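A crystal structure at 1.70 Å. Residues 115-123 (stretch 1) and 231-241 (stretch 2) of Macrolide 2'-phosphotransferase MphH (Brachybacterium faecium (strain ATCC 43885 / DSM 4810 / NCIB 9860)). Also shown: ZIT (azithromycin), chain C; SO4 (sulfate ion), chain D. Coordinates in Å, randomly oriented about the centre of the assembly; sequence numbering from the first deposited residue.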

ATOM      1  N   ASP A 115      -7.139  16.033  -6.197  1.00 26.69           N
ATOM      2  CA  ASP A 115      -8.314  16.212  -5.355  1.00 26.54           C
ATOM      3  C   ASP A 115      -9.210  14.989  -5.486  1.00 16.79           C
ATOM      4  O   ASP A 115      -9.439  14.498  -6.599  1.00 16.84           O
ATOM      5  CB  ASP A 115      -9.036  17.501  -5.770  1.00 26.05           C
ATOM      6  CG  ASP A 115     -10.174  17.884  -4.830  1.00 33.04           C
ATOM      7  OD1 ASP A 115     -11.137  17.117  -4.642  1.00 23.51           O
ATOM      8  OD2 ASP A 115     -10.062  18.985  -4.238  1.00 30.16           O
ATOM      9  N   MET A 116      -9.663  14.465  -4.358  1.00 18.16           N
ATOM     10  CA  MET A 116     -10.484  13.266  -4.367  1.00 18.08           C
ATOM     11  C   MET A 116     -11.861  13.422  -5.003  1.00 19.90           C
ATOM     12  O   MET A 116     -12.549  12.436  -5.212  1.00 17.74           O
ATOM     13  CB  MET A 116     -10.523  12.603  -2.995  1.00 20.20           C
ATOM     14  CG  MET A 116      -9.135  12.218  -2.503  1.00 24.76           C
ATOM     15  SD  MET A 116      -8.705  10.507  -2.883  1.00 40.05           S
ATOM     16  CE  MET A 116      -7.993  10.631  -4.515  1.00 28.32           C
ATOM     17  N   ALA A 117     -12.271  14.659  -5.269  1.00 15.39           N
ATOM     18  CA  ALA A 117     -13.514  14.888  -5.997  1.00 23.64           C
ATOM     19  C   ALA A 117     -13.314  14.908  -7.516  1.00 16.97           C
ATOM     20  O   ALA A 117     -14.274  15.167  -8.250  1.00 16.35           O
ATOM     21  CB  ALA A 117     -14.173  16.195  -5.530  1.00 17.91           C
ATOM     22  N   SER A 118     -12.099  14.611  -7.996  1.00 17.08           N
ATOM     23  CA  SER A 118     -11.810  14.603  -9.429  1.00 16.83           C
ATOM     24  C   SER A 118     -12.452  13.402 -10.117  1.00 22.37           C
ATOM     25  O   SER A 118     -12.247  12.263  -9.701  1.00 18.67           O
ATOM     26  CB  SER A 118     -10.299  14.568  -9.657  1.00 17.87           C
ATOM     27  OG  SER A 118      -9.981  14.184 -10.987  1.00 17.16           O
ATOM     28  N   THR A 119     -13.209  13.651 -11.191  1.00 17.29           N
ATOM     29  CA  THR A 119     -13.702  12.523 -11.987  1.00 22.45           C
ATOM     30  C   THR A 119     -12.582  11.851 -12.772  1.00 19.48           C
ATOM     31  O   THR A 119     -12.658  10.647 -13.050  1.00 17.69           O
ATOM     32  CB  THR A 119     -14.779  12.980 -12.959  1.00 17.95           C
ATOM     33  OG1 THR A 119     -14.315  14.141 -13.654  1.00 23.44           O
ATOM     34  CG2 THR A 119     -16.070  13.312 -12.222  1.00 15.40           C
ATOM     35  N   VAL A 120     -11.548  12.603 -13.151  1.00 20.51           N
ATOM     36  CA  VAL A 120     -10.434  12.009 -13.892  1.00 17.96           C
ATOM     37  C   VAL A 120      -9.719  10.973 -13.034  1.00 16.05           C
ATOM     38  O   VAL A 120      -9.467   9.846 -13.478  1.00 18.49           O
ATOM     39  CB  VAL A 120      -9.472  13.102 -14.392  1.00 26.52           C
ATOM     40  CG1 VAL A 120      -8.204  12.477 -14.941  1.00 19.81           C
ATOM     41  CG2 VAL A 120     -10.147  13.934 -15.475  1.00 24.61           C
ATOM     42  N   TYR A 121      -9.396  11.330 -11.783  1.00 16.35           N
ATOM     43  CA  TYR A 121      -8.742  10.378 -10.884  1.00 15.79           C
ATOM     44  C   TYR A 121      -9.645   9.187 -10.584  1.00 13.82           C
ATOM     45  O   TYR A 121      -9.177   8.041 -10.516  1.00 15.92           O
ATOM     46  CB  TYR A 121      -8.334  11.064  -9.577  1.00 17.88           C
ATOM     47  CG  TYR A 121      -7.519  10.167  -8.666  1.00 20.91           C
ATOM     48  CD1 TYR A 121      -6.142  10.073  -8.815  1.00 16.95           C
ATOM     49  CD2 TYR A 121      -8.132   9.404  -7.665  1.00 23.30           C
ATOM     50  CE1 TYR A 121      -5.386   9.258  -7.997  1.00 21.44           C
ATOM     51  CE2 TYR A 121      -7.384   8.578  -6.844  1.00 22.24           C
ATOM     52  CZ  TYR A 121      -6.004   8.519  -7.016  1.00 23.66           C
ATOM     53  OH  TYR A 121      -5.238   7.712  -6.209  1.00 27.30           O
ATOM     54  N   ALA A 122     -10.932   9.445 -10.357  1.00 14.99           N
ATOM     55  CA  ALA A 122     -11.881   8.364 -10.095  1.00 13.40           C
ATOM     56  C   ALA A 122     -11.882   7.349 -11.234  1.00 13.17           C
ATOM     57  O   ALA A 122     -11.802   6.136 -10.994  1.00 15.02           O
ATOM     58  CB  ALA A 122     -13.289   8.936  -9.875  1.00 15.72           C
ATOM     59  N   ARG A 123     -11.952   7.824 -12.488  1.00 16.35           N
ATOM     60  CA  ARG A 123     -11.948   6.865 -13.596  1.00 17.60           C
ATOM     61  C   ARG A 123     -10.598   6.177 -13.751  1.00 20.25           C
ATOM     62  O   ARG A 123     -10.542   4.983 -14.073  1.00 19.31           O
ATOM     63  CB  ARG A 123     -12.342   7.540 -14.917  1.00 23.83           C
ATOM     64  CG  ARG A 123     -13.766   8.024 -14.932  1.00 25.72           C
ATOM     65  CD  ARG A 123     -14.143   8.663 -16.249  1.00 31.39           C
ATOM     66  NE  ARG A 123     -14.075  10.115 -16.154  1.00 48.25           N
ATOM     67  CZ  ARG A 123     -13.165  10.860 -16.769  1.00 50.18           C
ATOM     68  NH1 ARG A 123     -12.251  10.297 -17.553  1.00 58.68           N
ATOM     69  NH2 ARG A 123     -13.187  12.175 -16.625  1.00 35.95           N
ATOM     70  N   PHE A 231     -10.095   3.445   0.244  1.00 13.04           N
ATOM     71  CA  PHE A 231      -9.561   4.772   0.543  1.00 12.89           C
ATOM     72  C   PHE A 231     -10.233   5.840  -0.314  1.00 17.27           C
ATOM     73  O   PHE A 231     -10.500   6.953   0.163  1.00 13.88           O
ATOM     74  CB  PHE A 231      -8.028   4.783   0.384  1.00 15.17           C
ATOM     75  CG  PHE A 231      -7.325   3.779   1.289  1.00 19.02           C
ATOM     76  CD1 PHE A 231      -7.258   3.987   2.655  1.00 28.56           C
ATOM     77  CD2 PHE A 231      -6.796   2.596   0.774  1.00 21.44           C
ATOM     78  CE1 PHE A 231      -6.646   3.052   3.491  1.00 21.15           C
ATOM     79  CE2 PHE A 231      -6.182   1.661   1.608  1.00 19.73           C
ATOM     80  CZ  PHE A 231      -6.111   1.894   2.964  1.00 23.64           C
ATOM     81  N   HIS A 232     -10.539   5.514  -1.573  1.00 17.78           N
ATOM     82  CA  HIS A 232     -11.339   6.411  -2.401  1.00 13.44           C
ATOM     83  C   HIS A 232     -12.750   6.573  -1.836  1.00 16.61           C
ATOM     84  O   HIS A 232     -13.290   7.684  -1.803  1.00 18.72           O
ATOM     85  CB  HIS A 232     -11.383   5.884  -3.836  1.00 12.52           C
ATOM     86  CG  HIS A 232     -11.844   6.892  -4.846  1.00 12.49           C
ATOM     87  ND1 HIS A 232     -13.071   6.813  -5.463  1.00 12.35           N
ATOM     88  CD2 HIS A 232     -11.251   8.008  -5.332  1.00 17.62           C
ATOM     89  CE1 HIS A 232     -13.214   7.830  -6.296  1.00 12.87           C
ATOM     90  NE2 HIS A 232     -12.126   8.577  -6.232  1.00 13.41           N
ATOM     91  N   GLN A 233     -13.355   5.475  -1.371  1.00 13.98           N
ATOM     92  CA  GLN A 233     -14.724   5.550  -0.884  1.00 11.69           C
ATOM     93  C   GLN A 233     -14.842   6.477   0.317  1.00 14.85           C
ATOM     94  O   GLN A 233     -15.824   7.227   0.432  1.00 14.00           O
ATOM     95  CB  GLN A 233     -15.254   4.157  -0.536  1.00 12.20           C
ATOM     96  CG  GLN A 233     -16.783   4.107  -0.386  1.00 10.23           C
ATOM     97  CD  GLN A 233     -17.250   4.497   1.022  1.00 13.88           C
ATOM     98  OE1 GLN A 233     -16.564   4.222   2.004  1.00 13.84           O
ATOM     99  NE2 GLN A 233     -18.418   5.125   1.121  1.00 17.84           N
ATOM    100  N   VAL A 234     -13.856   6.452   1.219  1.00 15.97           N
ATOM    101  CA  VAL A 234     -13.991   7.269   2.420  1.00 15.15           C
ATOM    102  C   VAL A 234     -13.643   8.738   2.169  1.00 15.27           C
ATOM    103  O   VAL A 234     -14.055   9.603   2.958  1.00 21.28           O
ATOM    104  CB  VAL A 234     -13.161   6.677   3.574  1.00 18.27           C
ATOM    105  CG1 VAL A 234     -13.704   5.298   3.987  1.00 17.08           C
ATOM    106  CG2 VAL A 234     -11.709   6.586   3.185  1.00 25.92           C
ATOM    107  N   SER A 235     -12.933   9.068   1.079  1.00 15.54           N
ATOM    108  CA  SER A 235     -12.468  10.435   0.867  1.00 14.73           C
ATOM    109  C   SER A 235     -13.199  11.189  -0.236  1.00 23.66           C
ATOM    110  O   SER A 235     -13.220  12.426  -0.206  1.00 19.70           O
ATOM    111  CB  SER A 235     -10.957  10.453   0.558  1.00 15.76           C
ATOM    112  OG  SER A 235     -10.654   9.885  -0.711  1.00 21.72           O
ATOM    113  N   ALA A 236     -13.790  10.503  -1.169  1.00 16.19           N
ATOM    114  CA  ALA A 236     -14.417  11.121  -2.329  1.00 14.67           C
ATOM    115  C   ALA A 236     -15.917  11.295  -2.112  1.00 17.99           C
ATOM    116  O   ALA A 236     -16.536  10.505  -1.399  1.00 15.52           O
ATOM    117  CB  ALA A 236     -14.176  10.256  -3.570  1.00 13.20           C
ATOM    118  N   PRO A 237     -16.536  12.317  -2.709  1.00 12.14           N
ATOM    119  CA  PRO A 237     -18.000  12.394  -2.700  1.00 14.73           C
ATOM    120  C   PRO A 237     -18.596  11.114  -3.262  1.00 14.84           C
ATOM    121  O   PRO A 237     -17.999  10.449  -4.116  1.00 19.01           O
ATOM    122  CB  PRO A 237     -18.303  13.592  -3.605  1.00 18.44           C
ATOM    123  CG  PRO A 237     -17.017  14.382  -3.651  1.00 13.12           C
ATOM    124  CD  PRO A 237     -15.931  13.366  -3.546  1.00 13.92           C
ATOM    125  N   SER A 238     -19.797  10.779  -2.780  1.00 14.37           N
ATOM    126  CA  SER A 238     -20.389   9.499  -3.160  1.00 17.80           C
ATOM    127  C   SER A 238     -20.599   9.387  -4.672  1.00 18.97           C
ATOM    128  O   SER A 238     -20.462   8.301  -5.239  1.00 17.91           O
ATOM    129  CB  SER A 238     -21.710   9.291  -2.416  1.00 21.19           C
ATOM    130  OG  SER A 238     -22.654  10.273  -2.787  1.00 22.27           O
ATOM    131  N   ALA A 239     -20.958  10.486  -5.348  1.00 16.19           N
ATOM    132  CA  ALA A 239     -21.118  10.386  -6.797  1.00 13.11           C
ATOM    133  C   ALA A 239     -19.788  10.181  -7.505  1.00 20.10           C
ATOM    134  O   ALA A 239     -19.768   9.658  -8.625  1.00 19.44           O
ATOM    135  CB  ALA A 239     -21.812  11.627  -7.362  1.00 18.74           C
ATOM    136  N   ILE A 240     -18.686  10.589  -6.877  1.00 16.11           N
ATOM    137  CA  ILE A 240     -17.369  10.385  -7.463  1.00 17.11           C
ATOM    138  C   ILE A 240     -16.901   8.953  -7.224  1.00 16.89           C
ATOM    139  O   ILE A 240     -16.306   8.327  -8.106  1.00 14.33           O
ATOM    140  CB  ILE A 240     -16.383  11.422  -6.893  1.00 17.88           C
ATOM    141  CG1 ILE A 240     -16.845  12.840  -7.224  1.00 21.52           C
ATOM    142  CG2 ILE A 240     -14.974  11.173  -7.421  1.00 13.72           C
ATOM    143  CD1 ILE A 240     -16.870  13.145  -8.708  1.00 15.19           C
ATOM    144  N   PHE A 241     -17.187   8.394  -6.043  1.00 16.27           N
ATOM    145  CA  PHE A 241     -16.944   6.963  -5.861  1.00 14.70           C
ATOM    146  C   PHE A 241     -17.725   6.142  -6.884  1.00 21.12           C
ATOM    147  O   PHE A 241     -17.228   5.127  -7.390  1.00 16.59           O
ATOM    148  CB  PHE A 241     -17.294   6.517  -4.437  1.00 13.18           C
ATOM    149  CG  PHE A 241     -16.936   5.059  -4.155  1.00 16.94           C
ATOM    150  CD1 PHE A 241     -15.621   4.656  -4.175  1.00 16.98           C
ATOM    151  CD2 PHE A 241     -17.929   4.106  -3.887  1.00 19.16           C
ATOM    152  CE1 PHE A 241     -15.267   3.336  -3.928  1.00 14.75           C
ATOM    153  CE2 PHE A 241     -17.588   2.757  -3.629  1.00 13.75           C
ATOM    154  CZ  PHE A 241     -16.253   2.383  -3.655  1.00 14.52           C
TER
HETATM  155  C1  ZIT C 501      -4.008   5.743   6.595  1.00 28.02           C
HETATM  156  C2  ZIT C 501      -3.180   4.416   6.512  1.00 34.28           C
HETATM  157  C3  ZIT C 501      -2.844   4.060   7.939  1.00 26.61           C
HETATM  158  C4  ZIT C 501      -1.418   4.625   8.171  1.00 34.43           C
HETATM  159  C5  ZIT C 501      -0.892   4.316   9.584  1.00 33.65           C
HETATM  160  C6  ZIT C 501      -0.869   5.598  10.373  1.00 37.85           C
HETATM  161  C7  ZIT C 501       0.400   6.421  10.056  1.00 32.18           C
HETATM  162  C8  ZIT C 501       0.390   7.739  10.898  1.00 37.06           C
HETATM  163  C9  ZIT C 501       0.075   8.969  10.001  1.00 34.94           C
HETATM  164  N10 ZIT C 501      -1.459   9.101   9.777  1.00 38.42           N
HETATM  165  C11 ZIT C 501      -1.822   9.704   8.506  1.00 44.11           C
HETATM  166  C12 ZIT C 501      -3.077   9.008   7.956  1.00 38.32           C
HETATM  167  C13 ZIT C 501      -3.398   9.261   6.480  1.00 42.78           C
HETATM  168  C14 ZIT C 501      -4.298   8.134   5.973  1.00 32.34           C
HETATM  169  C15 ZIT C 501      -4.892   8.524   4.634  1.00 37.69           C
HETATM  170  C16 ZIT C 501      -5.625   7.304   3.993  1.00 34.49           C
HETATM  171  C17 ZIT C 501      -3.922   3.388   5.714  1.00 37.88           C
HETATM  172  C18 ZIT C 501      -0.508   4.100   7.090  1.00 34.45           C
HETATM  173  C19 ZIT C 501      -0.929   5.259  11.868  1.00 33.46           C
HETATM  174  C20 ZIT C 501       1.675   7.906  11.555  1.00 45.89           C
HETATM  175  C21 ZIT C 501      -2.072   9.774  10.932  1.00 30.11           C
HETATM  176  C22 ZIT C 501      -2.042  11.196   8.649  1.00 48.31           C
HETATM  177  C23 ZIT C 501      -2.132   9.304   5.611  1.00 40.34           C
HETATM  178  O1  ZIT C 501      -4.986   5.805   7.317  1.00 40.89           O
HETATM  179  O6  ZIT C 501      -1.999   6.395  10.053  1.00 37.50           O
HETATM  180  O12 ZIT C 501      -4.212   9.362   8.711  1.00 40.35           O
HETATM  181  O13 ZIT C 501      -4.101  10.515   6.362  1.00 45.91           O
HETATM  182  O14 ZIT C 501      -3.535   6.927   5.783  1.00 33.56           O
HETATM  183  C1A ZIT C 501       0.535   2.408   9.848  1.00 39.15           C
HETATM  184  C2A ZIT C 501       1.909   1.864   9.519  1.00 42.63           C
HETATM  185  C3A ZIT C 501       1.920   0.391   9.723  1.00 37.51           C
HETATM  186  C4A ZIT C 501       1.495   0.052  11.094  1.00 40.62           C
HETATM  187  C5A ZIT C 501       0.223   0.776  11.555  1.00 27.64           C
HETATM  188  C6A ZIT C 501       0.003   0.636  13.004  1.00 29.39           C
HETATM  189  C7A ZIT C 501       4.252   0.352  10.382  1.00 51.69           C
HETATM  190  C8A ZIT C 501       3.309  -1.608   9.430  1.00 37.87           C
HETATM  191  O1A ZIT C 501       0.422   3.768   9.522  1.00 33.55           O
HETATM  192  O2A ZIT C 501       2.279   2.172   8.172  1.00 45.90           O
HETATM  193  N3A ZIT C 501       3.290  -0.138   9.430  1.00 48.10           N
HETATM  194  O5A ZIT C 501       0.244   2.218  11.274  1.00 38.05           O
HETATM  195  C1B ZIT C 501      -4.210   2.264   8.779  1.00 33.47           C
HETATM  196  C2B ZIT C 501      -4.545   0.859   8.348  1.00 24.73           C
HETATM  197  C3B ZIT C 501      -3.809  -0.181   9.113  1.00 27.42           C
HETATM  198  C4B ZIT C 501      -3.970   0.029  10.572  1.00 27.28           C
HETATM  199  C5B ZIT C 501      -3.511   1.408  10.958  1.00 30.61           C
HETATM  200  C6B ZIT C 501      -3.663   1.536  12.445  1.00 22.96           C
HETATM  201  C7B ZIT C 501      -4.367  -1.598   8.697  1.00 29.57           C
HETATM  202  C8B ZIT C 501      -1.923  -0.802   7.721  1.00 38.84           C
HETATM  203  O1B ZIT C 501      -2.949   2.643   8.246  1.00 39.24           O
HETATM  204  O3B ZIT C 501      -2.396  -0.084   8.836  1.00 32.16           O
HETATM  205  O4B ZIT C 501      -3.097  -0.879  11.281  1.00 30.87           O
HETATM  206  O5B ZIT C 501      -4.246   2.479  10.259  1.00 27.59           O
HETATM  207  S   SO4 D 502     -21.845  12.980  -0.497  1.00 23.32           S
HETATM  208  O1  SO4 D 502     -21.102  14.149  -0.955  1.00 33.81           O
HETATM  209  O2  SO4 D 502     -22.775  12.591  -1.543  1.00 28.81           O
HETATM  210  O3  SO4 D 502     -20.881  11.891  -0.287  1.00 27.37           O
HETATM  211  O4  SO4 D 502     -22.552  13.285   0.744  1.00 23.65           O
HETATM  212  O   HOH W   1     -11.376  11.162  -7.347  1.00 17.40           O

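Stretch 1 enters the contact through a type I turn, and Asp115, which does not itself touch stretch 2, helps to shape it. Its OD1 accepts a hydrogen bond from Ala117 N at 2.8 Å, while its backbone O takes one from Ser118 N at 3.0 Å. Aspartate suits such a position because its short side chain can reach the amide two residues on.

Met116 is the buried residue at the heart of the turn, and its CA lies 4.9 Å from that of Ala236. At this close approach Ala236 brings only a methyl, with CB 3.2 Å from Met116 O and 4.4 Å from Met116 CB. The long, flexible methionine side chain runs past the end of the helix that closes at Ser235 and also approaches His232, its CE 4.3 Å from His232 CD2. The sulfur SD lies 5.4 Å from the centroid of the histidine ring, in an oblique position.

No direct hydrogen bond joins the two stretches, but a water bridges them. It donates to Met116 O and to Ser118 O, each at 2.7 Å from the water O, and its O is hydrogen-bonded to His232 NE2 at 2.9 Å. Histidine is apt here, since its ring packs against carbon while its nitrogen meets the water.

Ala117 is exposed, and its methyl lies against the proline ring, CB to Pro237 CG at 3.9 Å. Its O is 3.3 Å from Ile240 CD1, a van der Waals contact.

The CA-to-CB bond of Ser118 points away from stretch 2, and its OG caps the helix that follows, accepting from Tyr121 N at 3.0 Å. Serine is a favoured N-cap because its hydroxyl can satisfy a first-turn amide that has no carbonyl of a preceding helical turn to bond.

Thr119 adds a methyl, its CG2 lying 3.6 Å from Ile240 CD1. Val120 makes no contact across the stretches. One residue on, the Tyr121 ring presents its edge to His232, CD2 to CD2 at 4.1 Å.

Ala122 faces stretch 2, and its single methyl packs against both His232 and Ile240, with CB 3.7 Å from both His232 CE1 and Ile240 CG2. The same CB is 3.6 Å from Ile240 O. Ile240, branched and apolar, thus spans the contact from Met116 to Ala122. The CA-to-CB bond of Arg123 points away, and the residue takes no part in the contact.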